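Local structure of inactive dihydroorotase-like domain (Chaetomium thermophilum, 5NNL) at residues V156-K169 / E201-D214. The protein is the inactive dihydroorotase-like domain of a fungal protein, a catalytically silent member of the dihydroorotase family built on a barrel of alternating strands and helices. Residues are numbered along the deposited sequence; the frame is centred on the assembly and turned at random.
Sequences VTTKDDIKLITLGK and EDQEALWEHLPIID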
ATOM      1  N   VAL A 156      -9.117   1.431  -4.309  1.00 28.78           N
ATOM      2  CA  VAL A 156     -10.487   1.719  -4.708  1.00 30.31           C
ATOM      3  C   VAL A 156     -10.704   3.226  -4.683  1.00 30.07           C
ATOM      4  O   VAL A 156     -10.269   3.925  -3.757  1.00 28.00           O
ATOM      5  CB  VAL A 156     -11.493   0.987  -3.803  1.00 26.62           C
ATOM      6  CG1 VAL A 156     -12.920   1.259  -4.270  1.00 27.97           C
ATOM      7  CG2 VAL A 156     -11.217  -0.521  -3.803  1.00 26.44           C
ATOM      8  N   THR A 157     -11.370   3.736  -5.720  1.00 27.52           N
ATOM      9  CA  THR A 157     -11.536   5.171  -5.907  1.00 30.10           C
ATOM     10  C   THR A 157     -12.960   5.605  -6.233  1.00 31.81           C
ATOM     11  O   THR A 157     -13.280   6.778  -6.009  1.00 33.27           O
ATOM     12  CB  THR A 157     -10.612   5.674  -7.030  1.00 37.35           C
ATOM     13  OG1 THR A 157      -9.283   5.171  -6.831  1.00 38.80           O
ATOM     14  CG2 THR A 157     -10.561   7.195  -7.047  1.00 38.87           C
ATOM     15  N   THR A 158     -13.821   4.726  -6.740  1.00 31.61           N
ATOM     16  CA  THR A 158     -15.118   5.138  -7.254  1.00 31.17           C
ATOM     17  C   THR A 158     -16.264   4.633  -6.387  1.00 33.23           C
ATOM     18  O   THR A 158     -16.169   3.597  -5.722  1.00 27.95           O
ATOM     19  CB  THR A 158     -15.329   4.640  -8.688  1.00 34.12           C
ATOM     20  OG1 THR A 158     -15.366   3.207  -8.700  1.00 33.57           O
ATOM     21  CG2 THR A 158     -14.215   5.137  -9.604  1.00 30.65           C
ATOM     22  N   LYS A 159     -17.361   5.393  -6.423  1.00 36.19           N
ATOM     23  CA  LYS A 159     -18.616   4.956  -5.822  1.00 31.14           C
ATOM     24  C   LYS A 159     -19.057   3.615  -6.393  1.00 28.90           C
ATOM     25  O   LYS A 159     -19.449   2.706  -5.652  1.00 30.34           O
ATOM     26  CB  LYS A 159     -19.684   6.023  -6.070  1.00 32.55           C
ATOM     27  CG  LYS A 159     -21.069   5.681  -5.581  1.00 32.59           C
ATOM     28  CD  LYS A 159     -22.036   6.805  -5.920  1.00 37.15           C
ATOM     29  CE  LYS A 159     -23.334   6.677  -5.163  1.00 44.67           C
ATOM     30  NZ  LYS A 159     -24.323   7.716  -5.589  1.00 50.07           N
ATOM     31  N   ASP A 160     -19.011   3.481  -7.720  1.00 30.39           N
ATOM     32  CA  ASP A 160     -19.457   2.254  -8.371  1.00 31.95           C
ATOM     33  C   ASP A 160     -18.704   1.038  -7.841  1.00 32.51           C
ATOM     34  O   ASP A 160     -19.307   0.000  -7.543  1.00 31.01           O
ATOM     35  CB  ASP A 160     -19.273   2.371  -9.887  1.00 38.37           C
ATOM     36  CG  ASP A 160     -20.224   3.374 -10.528  1.00 39.79           C
ATOM     37  OD1 ASP A 160     -21.289   3.662  -9.942  1.00 43.06           O
ATOM     38  OD2 ASP A 160     -19.910   3.863 -11.634  1.00 43.06           O
ATOM     39  N   ASP A 161     -17.379   1.145  -7.719  1.00 30.49           N
ATOM     40  CA  ASP A 161     -16.589  -0.014  -7.313  1.00 31.88           C
ATOM     41  C   ASP A 161     -16.810  -0.355  -5.840  1.00 28.76           C
ATOM     42  O   ASP A 161     -16.944  -1.533  -5.488  1.00 27.47           O
ATOM     43  CB  ASP A 161     -15.102   0.227  -7.600  1.00 31.87           C
ATOM     44  CG  ASP A 161     -14.742   0.018  -9.072  1.00 32.91           C
ATOM     45  OD1 ASP A 161     -15.631  -0.336  -9.874  1.00 33.06           O
ATOM     46  OD2 ASP A 161     -13.561   0.205  -9.427  1.00 33.50           O
ATOM     47  N   ILE A 162     -16.874   0.651  -4.963  1.00 29.85           N
ATOM     48  CA  ILE A 162     -17.029   0.340  -3.543  1.00 31.95           C
ATOM     49  C   ILE A 162     -18.404  -0.255  -3.275  1.00 28.84           C
ATOM     50  O   ILE A 162     -18.564  -1.079  -2.367  1.00 30.28           O
ATOM     51  CB  ILE A 162     -16.767   1.582  -2.665  1.00 31.26           C
ATOM     52  CG1 ILE A 162     -16.477   1.168  -1.214  1.00 31.87           C
ATOM     53  CG2 ILE A 162     -17.951   2.551  -2.684  1.00 33.21           C
ATOM     54  CD1 ILE A 162     -15.191   0.371  -1.026  1.00 32.07           C
ATOM     55  N   LYS A 163     -19.412   0.128  -4.061  1.00 27.77           N
ATOM     56  CA  LYS A 163     -20.740  -0.444  -3.882  1.00 30.29           C
ATOM     57  C   LYS A 163     -20.810  -1.877  -4.391  1.00 32.11           C
ATOM     58  O   LYS A 163     -21.526  -2.703  -3.813  1.00 31.71           O
ATOM     59  CB  LYS A 163     -21.785   0.419  -4.585  1.00 34.67           C
ATOM     60  CG  LYS A 163     -22.059   1.736  -3.872  1.00 34.84           C
ATOM     61  CD  LYS A 163     -23.334   2.389  -4.361  1.00 37.46           C
ATOM     62  CE  LYS A 163     -24.567   1.638  -3.871  1.00 44.78           C
ATOM     63  NZ  LYS A 163     -25.816   2.409  -4.113  1.00 50.00           N
ATOM     64  N   LEU A 164     -20.085  -2.194  -5.464  1.00 31.50           N
ATOM     65  CA  LEU A 164     -20.010  -3.582  -5.907  1.00 31.33           C
ATOM     66  C   LEU A 164     -19.303  -4.443  -4.870  1.00 30.11           C
ATOM     67  O   LEU A 164     -19.708  -5.583  -4.618  1.00 28.56           O
ATOM     68  CB  LEU A 164     -19.296  -3.664  -7.258  1.00 28.24           C
ATOM     69  CG  LEU A 164     -19.056  -5.071  -7.813  1.00 30.76           C
ATOM     70  CD1 LEU A 164     -20.368  -5.795  -8.076  1.00 32.67           C
ATOM     71  CD2 LEU A 164     -18.216  -5.002  -9.076  1.00 31.70           C
ATOM     72  N   ILE A 165     -18.248  -3.912  -4.249  1.00 31.25           N
ATOM     73  CA  ILE A 165     -17.558  -4.650  -3.197  1.00 28.58           C
ATOM     74  C   ILE A 165     -18.483  -4.854  -2.004  1.00 30.98           C
ATOM     75  O   ILE A 165     -18.521  -5.938  -1.410  1.00 31.11           O
ATOM     76  CB  ILE A 165     -16.257  -3.920  -2.811  1.00 29.92           C
ATOM     77  CG1 ILE A 165     -15.241  -4.033  -3.950  1.00 29.37           C
ATOM     78  CG2 ILE A 165     -15.657  -4.489  -1.525  1.00 32.11           C
ATOM     79  CD1 ILE A 165     -14.151  -2.984  -3.915  1.00 29.81           C
ATOM     80  N   THR A 166     -19.253  -3.823  -1.643  1.00 28.92           N
ATOM     81  CA  THR A 166     -20.246  -3.962  -0.582  1.00 31.69           C
ATOM     82  C   THR A 166     -21.193  -5.121  -0.874  1.00 35.16           C
ATOM     83  O   THR A 166     -21.479  -5.946   0.001  1.00 35.24           O
ATOM     84  CB  THR A 166     -21.037  -2.660  -0.428  1.00 30.61           C
ATOM     85  OG1 THR A 166     -20.145  -1.584  -0.110  1.00 28.42           O
ATOM     86  CG2 THR A 166     -22.091  -2.790   0.666  1.00 37.83           C
ATOM     87  N   LEU A 167     -21.698  -5.190  -2.108  1.00 33.25           N
ATOM     88  CA  LEU A 167     -22.625  -6.258  -2.466  1.00 35.70           C
ATOM     89  C   LEU A 167     -21.953  -7.622  -2.374  1.00 35.02           C
ATOM     90  O   LEU A 167     -22.538  -8.577  -1.851  1.00 36.01           O
ATOM     91  CB  LEU A 167     -23.177  -6.019  -3.873  1.00 35.66           C
ATOM     92  CG  LEU A 167     -24.250  -6.995  -4.361  1.00 39.40           C
ATOM     93  CD1 LEU A 167     -25.494  -6.918  -3.499  1.00 44.09           C
ATOM     94  CD2 LEU A 167     -24.593  -6.721  -5.820  1.00 36.78           C
ATOM     95  N   GLY A 168     -20.722  -7.736  -2.876  1.00 31.36           N
ATOM     96  CA  GLY A 168     -20.005  -8.992  -2.751  1.00 34.28           C
ATOM     97  C   GLY A 168     -19.852  -9.423  -1.306  1.00 39.79           C
ATOM     98  O   GLY A 168     -20.039 -10.597  -0.973  1.00 38.12           O
ATOM     99  N   LYS A 169     -19.523  -8.477  -0.425  1.00 37.33           N
ATOM    100  CA  LYS A 169     -19.329  -8.816   0.979  1.00 37.53           C
ATOM    101  C   LYS A 169     -20.610  -9.352   1.601  1.00 40.59           C
ATOM    102  O   LYS A 169     -20.580 -10.333   2.353  1.00 42.27           O
ATOM    103  CB  LYS A 169     -18.828  -7.593   1.750  1.00 36.89           C
ATOM    104  CG  LYS A 169     -17.377  -7.246   1.480  1.00 36.77           C
ATOM    105  CD  LYS A 169     -16.857  -6.228   2.482  1.00 35.98           C
ATOM    106  CE  LYS A 169     -15.358  -6.036   2.338  1.00 36.01           C
ATOM    107  NZ  LYS A 169     -14.775  -5.281   3.473  1.00 40.67           N
ATOM    108  N   GLU A 201     -18.033  13.283  -5.593  1.00 36.46           N
ATOM    109  CA  GLU A 201     -19.052  12.288  -5.272  1.00 37.74           C
ATOM    110  C   GLU A 201     -18.424  10.936  -4.960  1.00 34.28           C
ATOM    111  O   GLU A 201     -18.871  10.236  -4.044  1.00 34.46           O
ATOM    112  CB  GLU A 201     -20.049  12.149  -6.422  1.00 38.77           C
ATOM    113  CG  GLU A 201     -21.025  10.986  -6.225  1.00 42.27           C
ATOM    114  CD  GLU A 201     -22.274  11.094  -7.082  1.00 49.30           C
ATOM    115  OE1 GLU A 201     -22.429  12.106  -7.798  1.00 54.16           O
ATOM    116  OE2 GLU A 201     -23.105  10.161  -7.034  1.00 52.29           O
ATOM    117  N   ASP A 202     -17.399  10.543  -5.719  1.00 32.72           N
ATOM    118  CA  ASP A 202     -16.690   9.307  -5.408  1.00 35.63           C
ATOM    119  C   ASP A 202     -16.103   9.369  -4.002  1.00 31.89           C
ATOM    120  O   ASP A 202     -16.260   8.436  -3.207  1.00 32.08           O
ATOM    121  CB  ASP A 202     -15.587   9.050  -6.441  1.00 30.88           C
ATOM    122  CG  ASP A 202     -16.128   8.589  -7.787  1.00 36.33           C
ATOM    123  OD1 ASP A 202     -17.220   7.983  -7.827  1.00 36.05           O
ATOM    124  OD2 ASP A 202     -15.443   8.826  -8.807  1.00 39.68           O
ATOM    125  N   GLN A 203     -15.439  10.479  -3.673  1.00 30.98           N
ATOM    126  CA  GLN A 203     -14.783  10.597  -2.375  1.00 32.55           C
ATOM    127  C   GLN A 203     -15.795  10.510  -1.237  1.00 33.59           C
ATOM    128  O   GLN A 203     -15.535   9.869  -0.212  1.00 27.86           O
ATOM    129  CB  GLN A 203     -14.007  11.909  -2.303  1.00 32.83           C
ATOM    130  CG  GLN A 203     -13.055  12.004  -1.127  1.00 33.33           C
ATOM    131  CD  GLN A 203     -12.480  13.396  -0.971  1.00 32.63           C
ATOM    132  OE1 GLN A 203     -13.101  14.270  -0.372  1.00 36.09           O
ATOM    133  NE2 GLN A 203     -11.296  13.612  -1.521  1.00 34.16           N
ATOM    134  N   GLU A 204     -16.950  11.156  -1.402  1.00 33.24           N
ATOM    135  CA  GLU A 204     -17.988  11.076  -0.376  0.51 35.51           C
ATOM    136  C   GLU A 204     -18.488   9.651  -0.222  1.00 34.00           C
ATOM    137  O   GLU A 204     -18.750   9.188   0.899  1.00 33.81           O
ATOM    138  CB  GLU A 204     -19.140  12.016  -0.737  0.51 39.63           C
ATOM    139  CG  GLU A 204     -20.225  12.127   0.326  0.51 43.24           C
ATOM    140  CD  GLU A 204     -21.404  12.966  -0.133  0.51 45.64           C
ATOM    141  OE1 GLU A 204     -21.179  13.992  -0.812  0.51 52.19           O
ATOM    142  OE2 GLU A 204     -22.554  12.594   0.178  0.51 45.90           O
ATOM    143  N   ALA A 205     -18.636   8.926  -1.336  1.00 30.50           N
ATOM    144  CA  ALA A 205     -19.029   7.527  -1.257  1.00 30.69           C
ATOM    145  C   ALA A 205     -18.003   6.711  -0.480  1.00 31.40           C
ATOM    146  O   ALA A 205     -18.368   5.772   0.236  1.00 30.80           O
ATOM    147  CB  ALA A 205     -19.221   6.957  -2.662  1.00 33.19           C
ATOM    148  N   LEU A 206     -16.721   7.065  -0.589  1.00 26.97           N
ATOM    149  CA  LEU A 206     -15.688   6.358   0.160  1.00 30.88           C
ATOM    150  C   LEU A 206     -15.827   6.609   1.659  1.00 31.22           C
ATOM    151  O   LEU A 206     -15.755   5.675   2.466  1.00 32.53           O
ATOM    152  CB  LEU A 206     -14.302   6.782  -0.328  1.00 29.99           C
ATOM    153  CG  LEU A 206     -13.937   6.446  -1.779  1.00 30.57           C
ATOM    154  CD1 LEU A 206     -12.556   6.985  -2.106  1.00 27.61           C
ATOM    155  CD2 LEU A 206     -13.999   4.946  -2.036  1.00 27.51           C
ATOM    156  N   TRP A 207     -16.018   7.870   2.049  1.00 30.55           N
ATOM    157  CA  TRP A 207     -16.203   8.189   3.461  1.00 30.89           C
ATOM    158  C   TRP A 207     -17.437   7.508   4.034  1.00 32.76           C
ATOM    159  O   TRP A 207     -17.457   7.152   5.219  1.00 35.61           O
ATOM    160  CB  TRP A 207     -16.291   9.702   3.646  1.00 30.76           C
ATOM    161  CG  TRP A 207     -14.944  10.353   3.662  1.00 33.12           C
ATOM    162  CD1 TRP A 207     -14.316  10.974   2.622  1.00 33.05           C
ATOM    163  CD2 TRP A 207     -14.051  10.431   4.777  1.00 29.92           C
ATOM    164  NE1 TRP A 207     -13.083  11.437   3.024  1.00 33.20           N
ATOM    165  CE2 TRP A 207     -12.897  11.115   4.343  1.00 32.40           C
ATOM    166  CE3 TRP A 207     -14.116   9.991   6.101  1.00 32.70           C
ATOM    167  CZ2 TRP A 207     -11.817  11.369   5.189  1.00 32.04           C
ATOM    168  CZ3 TRP A 207     -13.045  10.243   6.938  1.00 36.11           C
ATOM    169  CH2 TRP A 207     -11.911  10.926   6.479  1.00 33.13           C
ATOM    170  N   GLU A 208     -18.464   7.301   3.214  1.00 32.90           N
ATOM    171  CA  GLU A 208     -19.688   6.656   3.671  1.00 34.81           C
ATOM    172  C   GLU A 208     -19.605   5.138   3.657  1.00 34.28           C
ATOM    173  O   GLU A 208     -20.567   4.483   4.071  1.00 39.69           O
ATOM    174  CB  GLU A 208     -20.864   7.111   2.808  1.00 36.34           C
ATOM    175  CG  GLU A 208     -21.204   8.578   2.968  1.00 42.88           C
ATOM    176  CD  GLU A 208     -22.299   9.014   2.024  1.00 44.45           C
ATOM    177  OE1 GLU A 208     -22.745   8.172   1.215  1.00 45.92           O
ATOM    178  OE2 GLU A 208     -22.711  10.192   2.088  1.00 47.29           O
ATOM    179  N   HIS A 209     -18.496   4.562   3.184  1.00 29.69           N
ATOM    180  CA  HIS A 209     -18.316   3.115   3.180  1.00 33.09           C
ATOM    181  C   HIS A 209     -17.108   2.677   4.003  1.00 30.71           C
ATOM    182  O   HIS A 209     -16.571   1.589   3.778  1.00 30.06           O
ATOM    183  CB  HIS A 209     -18.193   2.595   1.748  1.00 34.07           C
ATOM    184  CG  HIS A 209     -19.488   2.589   0.999  1.00 32.48           C
ATOM    185  ND1 HIS A 209     -20.024   3.725   0.433  1.00 35.45           N
ATOM    186  CD2 HIS A 209     -20.364   1.590   0.739  1.00 33.69           C
ATOM    187  CE1 HIS A 209     -21.170   3.425  -0.152  1.00 33.85           C
ATOM    188  NE2 HIS A 209     -21.399   2.135   0.020  1.00 35.46           N
ATOM    189  N   LEU A 210     -16.671   3.496   4.953  1.00 29.66           N
ATOM    190  CA  LEU A 210     -15.537   3.124   5.793  1.00 34.08           C
ATOM    191  C   LEU A 210     -15.662   1.738   6.421  1.00 31.30           C
ATOM    192  O   LEU A 210     -14.638   1.045   6.515  1.00 30.77           O
ATOM    193  CB  LEU A 210     -15.331   4.188   6.880  1.00 31.45           C
ATOM    194  CG  LEU A 210     -14.841   5.548   6.381  1.00 33.24           C
ATOM    195  CD1 LEU A 210     -14.830   6.560   7.522  1.00 39.54           C
ATOM    196  CD2 LEU A 210     -13.469   5.447   5.760  1.00 37.73           C
ATOM    197  N   PRO A 211     -16.834   1.285   6.878  1.00 32.86           N
ATOM    198  CA  PRO A 211     -16.933  -0.108   7.353  1.00 33.16           C
ATOM    199  C   PRO A 211     -16.560  -1.128   6.294  1.00 38.23           C
ATOM    200  O   PRO A 211     -16.058  -2.210   6.629  1.00 41.73           O
ATOM    201  CB  PRO A 211     -18.409  -0.234   7.761  1.00 38.39           C
ATOM    202  CG  PRO A 211     -18.833   1.162   8.058  1.00 37.78           C
ATOM    203  CD  PRO A 211     -18.084   2.027   7.094  1.00 35.26           C
ATOM    204  N   ILE A 212     -16.788  -0.808   5.020  1.00 35.78           N
ATOM    205  CA  ILE A 212     -16.483  -1.729   3.931  1.00 35.75           C
ATOM    206  C   ILE A 212     -14.997  -1.728   3.611  1.00 32.97           C
ATOM    207  O   ILE A 212     -14.466  -2.723   3.108  1.00 29.98           O
ATOM    208  CB  ILE A 212     -17.316  -1.355   2.690  1.00 34.46           C
ATOM    209  CG1 ILE A 212     -18.815  -1.400   3.012  1.00 34.58           C
ATOM    210  CG2 ILE A 212     -16.969  -2.247   1.490  1.00 36.44           C
ATOM    211  CD1 ILE A 212     -19.281  -2.652   3.730  1.00 36.91           C
ATOM    212  N   ILE A 213     -14.307  -0.626   3.876  1.00 33.26           N
ATOM    213  CA  ILE A 213     -12.887  -0.518   3.568  1.00 31.47           C
ATOM    214  C   ILE A 213     -12.107  -1.181   4.696  1.00 31.48           C
ATOM    215  O   ILE A 213     -12.188  -0.759   5.854  1.00 30.73           O
ATOM    216  CB  ILE A 213     -12.478   0.949   3.380  1.00 30.87           C
ATOM    217  CG1 ILE A 213     -13.391   1.619   2.345  1.00 33.57           C
ATOM    218  CG2 ILE A 213     -11.024   1.045   2.946  1.00 29.40           C
ATOM    219  CD1 ILE A 213     -13.225   3.115   2.237  1.00 30.35           C
ATOM    220  N   ASP A 214     -11.361  -2.230   4.361  1.00 31.01           N
ATOM    221  CA  ASP A 214     -10.638  -3.012   5.354  1.00 30.13           C
ATOM    222  C   ASP A 214      -9.268  -2.435   5.676  1.00 28.07           C
ATOM    223  O   ASP A 214      -8.803  -2.571   6.813  1.00 28.08           O
ATOM    224  CB  ASP A 214     -10.482  -4.455   4.860  1.00 31.53           C
ATOM    225  CG  ASP A 214     -11.816  -5.115   4.562  1.00 33.59           C
ATOM    226  OD1 ASP A 214     -12.565  -5.419   5.516  1.00 35.53           O
ATOM    227  OD2 ASP A 214     -12.135  -5.299   3.368  1.00 33.34           O
TER
HETATM  228  O   HOH W   1     -18.502   6.088  -9.606  1.00 36.77           O
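K169 NZ is gripped by two oxygens of 201-214: 2.6 Å from D214 OD2, a salt bridge made on the syn side of the carboxylate, and 2.6 Å from I212 O. An extended chain beyond CG carries the ammonium there, its CD lying against I212 CG2. D214 OD2 also accepts from C177 N, so the lysine meets an anchored carboxylate. Near the start of helix 159-169, K159 N gives an almost straight bond (177°) to D202 OD1, 2.9 Å away, arriving from above the carboxylate plane. A water donates to the same oxygen and accepts from D160 N, so D202 holds one amide directly and the next through water, while T158 OG1, at the N-cap, accepts from D161 N. K159 itself runs out past A205 CB to a salt bridge from NZ to E201 OE2 (3.1 Å). Between these sites, H209 ND1 donates to A205 O at 2.6 Å, near the ring plane, which fixes the ring's rotation; I162 CG2 sits over one face in a CH-pi contact, 4.0 Å from the centroid. I162 CG1, anti to the backbone N (chi1 -161°), lies against H209 CB, and CD1 beyond it touches I212 CG2 and I213 CG1. T166 OG1 donates back to I162 O and packs against H209 CD2 and I212 CG1. The axes of 159-169 and 201-207 run at 28°, 9.1 Å apart at closest; H209, I212 and I213 follow the second helix. Side by side, with V156 and I213 on strand 175-180 and helices 134-146 and 257-271 adjoining, they fit the family's barrel fold.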